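PDB 3K9T: putative peptidase from Clostridium acetobutylicum, which binds one zinc ion per subunit and probably acts in the biosynthesis of modified polysaccharides, although peptidase activity is not expected despite its aminopeptidase-like region. Local coordinates for residues A[91-103]-A[126-140]. Numbering follows the deposited sequence.
Sequences ENNLHVMSYSVPV and IPYLTSYYKENWGFS
The imidazole of H95 donates from ND1 to S140 O at 2.7 Å, nearly straight and with the acceptor in the ring plane; H95 O in turn receives S140 N, giving the residue two bonds to one partner. I126 CD1 comes within 3.4 Å of H95 CE1. Further along, M97 N bonds to G138 O and S98 N to L129 O, so 91-103 runs between the two arms of the loop 126-140. The selenomethionine M97 starts with CG anti to the backbone N (chi1 179°) and bends only at chi3, -75°, which brings SE within 3.7 Å of S131 CB, beside the amide of N136. Both segments belong to the insert, and a type II turn, M97 to S100, redirects the chain toward strand 103-108. S100 OG ties the turn to 126-140, donating to M97 O and accepting G138 N at 3.1 Å. Y132 directs its edge at the face of Y99 in an offset edge-to-face pair, planes at 80°, while the Y99 hydroxyl bonds to K69 O. V103 CG1 sits over the W137 five-membered ring, 3.5 Å from its centroid. L94 CD2 touches Y128 CD1, whose ring meets the zinc ligand H325 edge-to-face.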
ATOM      1  N   GLU A  91       8.978 -51.487  18.500  1.00 30.94           N
ATOM      2  CA  GLU A  91       8.165 -51.344  17.287  1.00 31.44           C
ATOM      3  C   GLU A  91       8.043 -49.890  16.812  1.00 28.21           C
ATOM      4  O   GLU A  91       7.949 -49.636  15.613  1.00 28.34           O
ATOM      5  CB  GLU A  91       6.767 -51.893  17.500  1.00 32.86           C
ATOM      6  CG  GLU A  91       6.706 -53.393  17.745  1.00 41.66           C
ATOM      7  CD  GLU A  91       5.265 -53.903  17.849  1.00 51.77           C
ATOM      8  OE1 GLU A  91       4.320 -53.075  17.669  1.00 44.96           O
ATOM      9  OE2 GLU A  91       5.098 -55.129  18.097  1.00 50.03           O
ATOM     10  N   ASN A  92       7.987 -48.949  17.747  1.00 25.53           N
ATOM     11  CA  ASN A  92       7.888 -47.533  17.414  1.00 25.13           C
ATOM     12  C   ASN A  92       8.342 -46.719  18.625  1.00 25.54           C
ATOM     13  O   ASN A  92       7.801 -46.896  19.705  1.00 25.45           O
ATOM     14  CB  ASN A  92       6.452 -47.173  17.010  1.00 23.11           C
ATOM     15  CG  ASN A  92       6.378 -45.892  16.185  1.00 27.87           C
ATOM     16  OD1 ASN A  92       7.072 -44.904  16.462  1.00 28.62           O
ATOM     17  ND2 ASN A  92       5.544 -45.908  15.148  1.00 22.63           N
ATOM     18  N   ASN A  93       9.334 -45.842  18.470  1.00 25.86           N
ATOM     19  CA  ASN A  93       9.824 -45.101  19.646  1.00 26.98           C
ATOM     20  C   ASN A  93       8.858 -43.972  20.065  1.00 27.46           C
ATOM     21  O   ASN A  93       9.040 -43.320  21.101  1.00 25.83           O
ATOM     22  CB  ASN A  93      11.294 -44.662  19.508  1.00 22.67           C
ATOM     23  CG  ASN A  93      11.547 -43.776  18.298  1.00 29.29           C
ATOM     24  OD1 ASN A  93      10.705 -42.935  17.927  1.00 26.81           O
ATOM     25  ND2 ASN A  93      12.735 -43.930  17.692  1.00 24.88           N
ATOM     26  N   LEU A  94       7.815 -43.767  19.264  1.00 27.98           N
ATOM     27  CA  LEU A  94       6.779 -42.806  19.626  1.00 26.92           C
ATOM     28  C   LEU A  94       5.886 -43.353  20.771  1.00 25.88           C
ATOM     29  O   LEU A  94       5.201 -42.573  21.443  1.00 23.00           O
ATOM     30  CB  LEU A  94       5.958 -42.383  18.404  1.00 27.28           C
ATOM     31  CG  LEU A  94       6.631 -41.633  17.232  1.00 30.55           C
ATOM     32  CD1 LEU A  94       5.540 -41.138  16.244  1.00 24.42           C
ATOM     33  CD2 LEU A  94       7.512 -40.450  17.682  1.00 25.01           C
ATOM     34  N   HIS A  95       5.937 -44.676  21.004  1.00 25.43           N
ATOM     35  CA  HIS A  95       5.248 -45.324  22.132  1.00 24.20           C
ATOM     36  C   HIS A  95       5.681 -44.832  23.532  1.00 26.67           C
ATOM     37  O   HIS A  95       4.952 -45.072  24.484  1.00 26.53           O
ATOM     38  CB  HIS A  95       5.400 -46.853  22.113  1.00 23.35           C
ATOM     39  CG  HIS A  95       4.598 -47.537  21.056  1.00 21.51           C
ATOM     40  ND1 HIS A  95       3.239 -47.372  20.931  1.00 24.43           N
ATOM     41  CD2 HIS A  95       4.958 -48.411  20.085  1.00 30.03           C
ATOM     42  CE1 HIS A  95       2.799 -48.086  19.907  1.00 27.06           C
ATOM     43  NE2 HIS A  95       3.818 -48.744  19.386  1.00 21.70           N
ATOM     44  N   VAL A  96       6.844 -44.192  23.672  1.00 27.24           N
ATOM     45  CA  VAL A  96       7.293 -43.678  24.967  1.00 28.54           C
ATOM     46  C   VAL A  96       7.369 -42.161  24.926  1.00 29.19           C
ATOM     47  O   VAL A  96       7.872 -41.584  23.962  1.00 28.20           O
ATOM     48  CB  VAL A  96       8.689 -44.225  25.397  1.00 30.05           C
ATOM     49  CG1 VAL A  96       9.157 -43.557  26.696  1.00 29.33           C
ATOM     50  CG2 VAL A  96       8.629 -45.708  25.606  1.00 29.47           C
HETATM   51  N   MSE A  97       6.857 -41.536  25.986  1.00 28.74           N
HETATM   52  CA  MSE A  97       6.912 -40.093  26.160  1.00 28.85           C
HETATM   53  C   MSE A  97       8.381 -39.702  26.406  1.00 28.66           C
HETATM   54  O   MSE A  97       9.041 -40.236  27.301  1.00 27.06           O
HETATM   55  CB  MSE A  97       6.009 -39.690  27.320  1.00 27.70           C
HETATM   56  CG  MSE A  97       5.984 -38.189  27.645  1.00 34.38           C
HETATM   57 SE   MSE A  97       5.109 -37.893  29.360  0.75 18.66          SE
HETATM   58  CE  MSE A  97       3.274 -38.206  28.758  1.00 35.19           C
ATOM     59  N   SER A  98       8.895 -38.789  25.585  1.00 27.65           N
ATOM     60  CA  SER A  98      10.306 -38.443  25.629  1.00 26.06           C
ATOM     61  C   SER A  98      10.615 -37.865  26.998  1.00 25.62           C
ATOM     62  O   SER A  98       9.855 -37.057  27.507  1.00 23.34           O
ATOM     63  CB  SER A  98      10.665 -37.448  24.524  1.00 26.88           C
ATOM     64  OG  SER A  98      12.066 -37.380  24.311  1.00 25.38           O
ATOM     65  N   TYR A  99      11.746 -38.284  27.553  1.00 24.83           N
ATOM     66  CA  TYR A  99      12.206 -37.921  28.889  1.00 25.28           C
ATOM     67  C   TYR A  99      11.475 -38.695  29.989  1.00 26.12           C
ATOM     68  O   TYR A  99      11.540 -38.298  31.154  1.00 27.74           O
ATOM     69  CB  TYR A  99      12.228 -36.388  29.134  1.00 24.42           C
ATOM     70  CG  TYR A  99      13.592 -35.750  28.893  1.00 25.55           C
ATOM     71  CD1 TYR A  99      14.215 -35.839  27.644  1.00 23.16           C
ATOM     72  CD2 TYR A  99      14.265 -35.073  29.903  1.00 21.64           C
ATOM     73  CE1 TYR A  99      15.459 -35.260  27.403  1.00 24.94           C
ATOM     74  CE2 TYR A  99      15.551 -34.501  29.667  1.00 27.86           C
ATOM     75  CZ  TYR A  99      16.138 -34.606  28.419  1.00 27.00           C
ATOM     76  OH  TYR A  99      17.375 -34.036  28.150  1.00 23.20           O
ATOM     77  N   SER A 100      10.835 -39.817  29.645  1.00 24.93           N
ATOM     78  CA  SER A 100      10.144 -40.627  30.656  1.00 25.96           C
ATOM     79  C   SER A 100      11.108 -41.123  31.739  1.00 26.26           C
ATOM     80  O   SER A 100      12.135 -41.744  31.446  1.00 24.78           O
ATOM     81  CB  SER A 100       9.407 -41.845  30.049  1.00 27.01           C
ATOM     82  OG  SER A 100       8.138 -41.499  29.495  1.00 25.04           O
ATOM     83  N   VAL A 101      10.761 -40.841  32.988  1.00 26.50           N
ATOM     84  CA  VAL A 101      11.496 -41.368  34.149  1.00 26.03           C
ATOM     85  C   VAL A 101      11.448 -42.909  34.108  1.00 26.11           C
ATOM     86  O   VAL A 101      10.527 -43.471  33.556  1.00 29.15           O
ATOM     87  CB  VAL A 101      10.909 -40.789  35.455  1.00 26.27           C
ATOM     88  CG1 VAL A 101      11.128 -39.265  35.487  1.00 24.45           C
ATOM     89  CG2 VAL A 101       9.419 -41.111  35.567  1.00 18.28           C
ATOM     90  N   PRO A 102      12.476 -43.603  34.621  1.00 26.09           N
ATOM     91  CA  PRO A 102      12.400 -45.065  34.571  1.00 27.25           C
ATOM     92  C   PRO A 102      11.288 -45.625  35.473  1.00 29.81           C
ATOM     93  O   PRO A 102      11.045 -45.071  36.541  1.00 29.76           O
ATOM     94  CB  PRO A 102      13.767 -45.512  35.092  1.00 25.91           C
ATOM     95  CG  PRO A 102      14.310 -44.343  35.815  1.00 24.50           C
ATOM     96  CD  PRO A 102      13.749 -43.131  35.180  1.00 25.74           C
ATOM     97  N   VAL A 103      10.606 -46.686  35.030  1.00 31.40           N
ATOM     98  CA  VAL A 103       9.536 -47.278  35.805  1.00 32.32           C
ATOM     99  C   VAL A 103       9.553 -48.778  35.597  1.00 33.77           C
ATOM    100  O   VAL A 103       9.850 -49.255  34.500  1.00 32.03           O
ATOM    101  CB  VAL A 103       8.112 -46.692  35.476  1.00 34.93           C
ATOM    102  CG1 VAL A 103       8.202 -45.289  34.790  1.00 29.44           C
ATOM    103  CG2 VAL A 103       7.248 -47.673  34.643  1.00 36.87           C
ATOM    104  N   ILE A 126      -0.312 -42.999  16.598  1.00 27.17           N
ATOM    105  CA  ILE A 126       0.373 -42.968  17.883  1.00 25.98           C
ATOM    106  C   ILE A 126       0.743 -41.503  18.137  1.00 27.16           C
ATOM    107  O   ILE A 126       1.394 -40.866  17.329  1.00 27.08           O
ATOM    108  CB  ILE A 126       1.615 -43.872  17.909  1.00 25.77           C
ATOM    109  CG1 ILE A 126       1.245 -45.311  17.508  1.00 27.00           C
ATOM    110  CG2 ILE A 126       2.271 -43.850  19.317  1.00 24.10           C
ATOM    111  CD1 ILE A 126       2.469 -46.211  17.140  1.00 28.67           C
ATOM    112  N   PRO A 127       0.284 -40.943  19.247  1.00 27.75           N
ATOM    113  CA  PRO A 127       0.713 -39.579  19.484  1.00 28.05           C
ATOM    114  C   PRO A 127       2.155 -39.480  20.008  1.00 24.71           C
ATOM    115  O   PRO A 127       2.589 -40.336  20.770  1.00 23.46           O
ATOM    116  CB  PRO A 127      -0.281 -39.073  20.536  1.00 27.94           C
ATOM    117  CG  PRO A 127      -0.794 -40.280  21.221  1.00 31.26           C
ATOM    118  CD  PRO A 127      -0.655 -41.436  20.265  1.00 29.79           C
ATOM    119  N   TYR A 128       2.862 -38.437  19.575  1.00 22.85           N
ATOM    120  CA  TYR A 128       4.194 -38.079  20.084  1.00 24.07           C
ATOM    121  C   TYR A 128       4.078 -37.114  21.255  1.00 23.66           C
ATOM    122  O   TYR A 128       3.527 -36.037  21.127  1.00 23.95           O
ATOM    123  CB  TYR A 128       5.046 -37.462  18.961  1.00 27.53           C
ATOM    124  CG  TYR A 128       6.342 -36.791  19.383  1.00 22.78           C
ATOM    125  CD1 TYR A 128       7.338 -37.482  20.078  1.00 21.66           C
ATOM    126  CD2 TYR A 128       6.576 -35.478  19.040  1.00 35.86           C
ATOM    127  CE1 TYR A 128       8.523 -36.843  20.461  1.00 24.44           C
ATOM    128  CE2 TYR A 128       7.754 -34.825  19.408  1.00 41.07           C
ATOM    129  CZ  TYR A 128       8.713 -35.503  20.124  1.00 29.88           C
ATOM    130  OH  TYR A 128       9.861 -34.809  20.412  1.00 38.98           O
ATOM    131  N   LEU A 129       4.584 -37.518  22.409  1.00 26.43           N
ATOM    132  CA  LEU A 129       4.559 -36.670  23.603  1.00 29.24           C
ATOM    133  C   LEU A 129       5.961 -36.583  24.216  1.00 28.07           C
ATOM    134  O   LEU A 129       6.791 -37.482  24.051  1.00 27.53           O
ATOM    135  CB  LEU A 129       3.539 -37.190  24.637  1.00 29.36           C
ATOM    136  CG  LEU A 129       2.066 -37.188  24.204  1.00 29.42           C
ATOM    137  CD1 LEU A 129       1.214 -38.092  25.062  1.00 26.09           C
ATOM    138  CD2 LEU A 129       1.558 -35.785  24.241  1.00 26.39           C
ATOM    139  N   THR A 130       6.201 -35.476  24.901  1.00 27.66           N
ATOM    140  CA  THR A 130       7.462 -35.215  25.579  1.00 29.56           C
ATOM    141  C   THR A 130       7.188 -34.671  26.988  1.00 31.73           C
ATOM    142  O   THR A 130       6.103 -34.172  27.273  1.00 33.73           O
ATOM    143  CB  THR A 130       8.326 -34.148  24.846  1.00 29.14           C
ATOM    144  OG1 THR A 130       7.728 -32.862  25.011  1.00 24.93           O
ATOM    145  CG2 THR A 130       8.500 -34.470  23.364  1.00 21.49           C
ATOM    146  N   SER A 131       8.178 -34.757  27.864  1.00 30.45           N
ATOM    147  CA  SER A 131       8.063 -34.177  29.193  1.00 30.09           C
ATOM    148  C   SER A 131       9.441 -33.779  29.641  1.00 28.48           C
ATOM    149  O   SER A 131       9.994 -34.354  30.551  1.00 23.85           O
ATOM    150  CB  SER A 131       7.446 -35.164  30.186  1.00 30.48           C
ATOM    151  OG  SER A 131       7.274 -34.524  31.445  1.00 34.63           O
ATOM    152  N   TYR A 132      10.000 -32.789  28.976  1.00 32.29           N
ATOM    153  CA  TYR A 132      11.398 -32.449  29.192  1.00 34.40           C
ATOM    154  C   TYR A 132      11.674 -31.845  30.547  1.00 37.20           C
ATOM    155  O   TYR A 132      12.695 -32.151  31.175  1.00 39.25           O
ATOM    156  CB  TYR A 132      11.885 -31.467  28.132  1.00 33.35           C
ATOM    157  CG  TYR A 132      11.808 -31.975  26.713  1.00 35.39           C
ATOM    158  CD1 TYR A 132      12.113 -33.296  26.403  1.00 32.51           C
ATOM    159  CD2 TYR A 132      11.468 -31.119  25.672  1.00 32.07           C
ATOM    160  CE1 TYR A 132      12.050 -33.759  25.092  1.00 34.45           C
ATOM    161  CE2 TYR A 132      11.394 -31.573  24.357  1.00 32.44           C
ATOM    162  CZ  TYR A 132      11.695 -32.887  24.074  1.00 34.04           C
ATOM    163  OH  TYR A 132      11.651 -33.330  22.780  1.00 34.01           O
ATOM    164  N   TYR A 133      10.759 -31.021  31.018  1.00 40.35           N
ATOM    165  CA  TYR A 133      11.078 -30.164  32.143  1.00 43.64           C
ATOM    166  C   TYR A 133      10.307 -30.424  33.460  1.00 43.64           C
ATOM    167  O   TYR A 133      10.666 -29.862  34.481  1.00 44.53           O
ATOM    168  CB  TYR A 133      11.008 -28.703  31.654  1.00 45.76           C
ATOM    169  CG  TYR A 133      11.976 -28.408  30.483  1.00 48.06           C
ATOM    170  CD1 TYR A 133      13.377 -28.409  30.667  1.00 44.18           C
ATOM    171  CD2 TYR A 133      11.490 -28.120  29.200  1.00 54.13           C
ATOM    172  CE1 TYR A 133      14.257 -28.154  29.601  1.00 38.74           C
ATOM    173  CE2 TYR A 133      12.370 -27.858  28.129  1.00 50.92           C
ATOM    174  CZ  TYR A 133      13.743 -27.873  28.346  1.00 46.46           C
ATOM    175  OH  TYR A 133      14.572 -27.623  27.292  1.00 40.83           O
ATOM    176  N   LYS A 134       9.266 -31.255  33.438  1.00 42.00           N
ATOM    177  CA  LYS A 134       8.650 -31.761  34.665  1.00 39.01           C
ATOM    178  C   LYS A 134       8.884 -33.288  34.603  1.00 37.36           C
ATOM    179  O   LYS A 134       8.775 -33.894  33.541  1.00 34.02           O
ATOM    180  CB  LYS A 134       7.165 -31.381  34.754  1.00 37.01           C
ATOM    181  N   GLU A 135       9.273 -33.906  35.713  1.00 36.79           N
ATOM    182  CA  GLU A 135       9.460 -35.361  35.727  1.00 36.72           C
ATOM    183  C   GLU A 135       8.125 -36.066  35.529  1.00 34.97           C
ATOM    184  O   GLU A 135       7.122 -35.679  36.110  1.00 35.41           O
ATOM    185  CB  GLU A 135      10.119 -35.828  37.010  1.00 36.75           C
ATOM    186  CG  GLU A 135      11.611 -35.610  36.996  1.00 44.52           C
ATOM    187  CD  GLU A 135      12.281 -35.917  38.335  1.00 47.35           C
ATOM    188  OE1 GLU A 135      11.654 -36.573  39.192  1.00 45.46           O
ATOM    189  OE2 GLU A 135      13.449 -35.505  38.516  1.00 52.28           O
ATOM    190  N   ASN A 136       8.127 -37.109  34.710  1.00 32.94           N
ATOM    191  CA  ASN A 136       6.894 -37.765  34.309  1.00 30.60           C
ATOM    192  C   ASN A 136       7.198 -39.024  33.480  1.00 28.45           C
ATOM    193  O   ASN A 136       8.376 -39.324  33.213  1.00 27.13           O
ATOM    194  CB  ASN A 136       6.080 -36.771  33.479  1.00 30.68           C
ATOM    195  CG  ASN A 136       4.606 -37.148  33.362  1.00 38.25           C
ATOM    196  OD1 ASN A 136       4.108 -38.036  34.071  1.00 30.40           O
ATOM    197  ND2 ASN A 136       3.900 -36.477  32.437  1.00 43.28           N
ATOM    198  N   TRP A 137       6.156 -39.779  33.119  1.00 25.31           N
ATOM    199  CA  TRP A 137       6.306 -40.921  32.225  1.00 26.69           C
ATOM    200  C   TRP A 137       5.004 -41.268  31.493  1.00 28.48           C
ATOM    201  O   TRP A 137       3.913 -41.130  32.026  1.00 28.59           O
ATOM    202  CB  TRP A 137       6.884 -42.161  32.944  1.00 28.20           C
ATOM    203  CG  TRP A 137       6.000 -42.822  33.952  1.00 29.77           C
ATOM    204  CD1 TRP A 137       5.917 -42.517  35.266  1.00 29.39           C
ATOM    205  CD2 TRP A 137       5.092 -43.913  33.734  1.00 27.72           C
ATOM    206  NE1 TRP A 137       5.002 -43.329  35.883  1.00 33.77           N
ATOM    207  CE2 TRP A 137       4.487 -44.204  34.967  1.00 32.31           C
ATOM    208  CE3 TRP A 137       4.726 -44.665  32.617  1.00 37.65           C
ATOM    209  CZ2 TRP A 137       3.534 -45.218  35.125  1.00 32.06           C
ATOM    210  CZ3 TRP A 137       3.772 -45.693  32.777  1.00 42.16           C
ATOM    211  CH2 TRP A 137       3.192 -45.952  34.023  1.00 35.20           C
ATOM    212  N   GLY A 138       5.115 -41.724  30.258  1.00 29.37           N
ATOM    213  CA  GLY A 138       3.924 -42.075  29.512  1.00 30.31           C
ATOM    214  C   GLY A 138       4.144 -43.051  28.380  1.00 29.22           C
ATOM    215  O   GLY A 138       5.263 -43.230  27.905  1.00 29.93           O
ATOM    216  N   PHE A 139       3.065 -43.708  27.980  1.00 27.04           N
ATOM    217  CA  PHE A 139       3.065 -44.544  26.806  1.00 25.72           C
ATOM    218  C   PHE A 139       2.004 -44.011  25.844  1.00 27.27           C
ATOM    219  O   PHE A 139       0.881 -43.640  26.274  1.00 26.27           O
ATOM    220  CB  PHE A 139       2.729 -45.997  27.135  1.00 25.07           C
ATOM    221  CG  PHE A 139       3.853 -46.771  27.744  1.00 25.56           C
ATOM    222  CD1 PHE A 139       4.770 -47.443  26.940  1.00 29.41           C
ATOM    223  CD2 PHE A 139       4.024 -46.803  29.121  1.00 28.19           C
ATOM    224  CE1 PHE A 139       5.821 -48.158  27.495  1.00 26.78           C
ATOM    225  CE2 PHE A 139       5.071 -47.520  29.691  1.00 25.87           C
ATOM    226  CZ  PHE A 139       5.971 -48.197  28.878  1.00 31.49           C
ATOM    227  N   SER A 140       2.350 -43.993  24.550  1.00 24.41           N
ATOM    228  CA  SER A 140       1.400 -43.677  23.507  1.00 23.99           C
ATOM    229  C   SER A 140       0.998 -44.945  22.753  1.00 24.69           C
ATOM    230  O   SER A 140       1.801 -45.851  22.591  1.00 23.70           O
ATOM    231  CB  SER A 140       2.032 -42.695  22.549  1.00 25.68           C
ATOM    232  OG  SER A 140       2.042 -41.404  23.096  1.00 25.85           O
TER
HETATM  233  O   HOH W   1       5.666 -40.110  22.519  1.00 33.11           O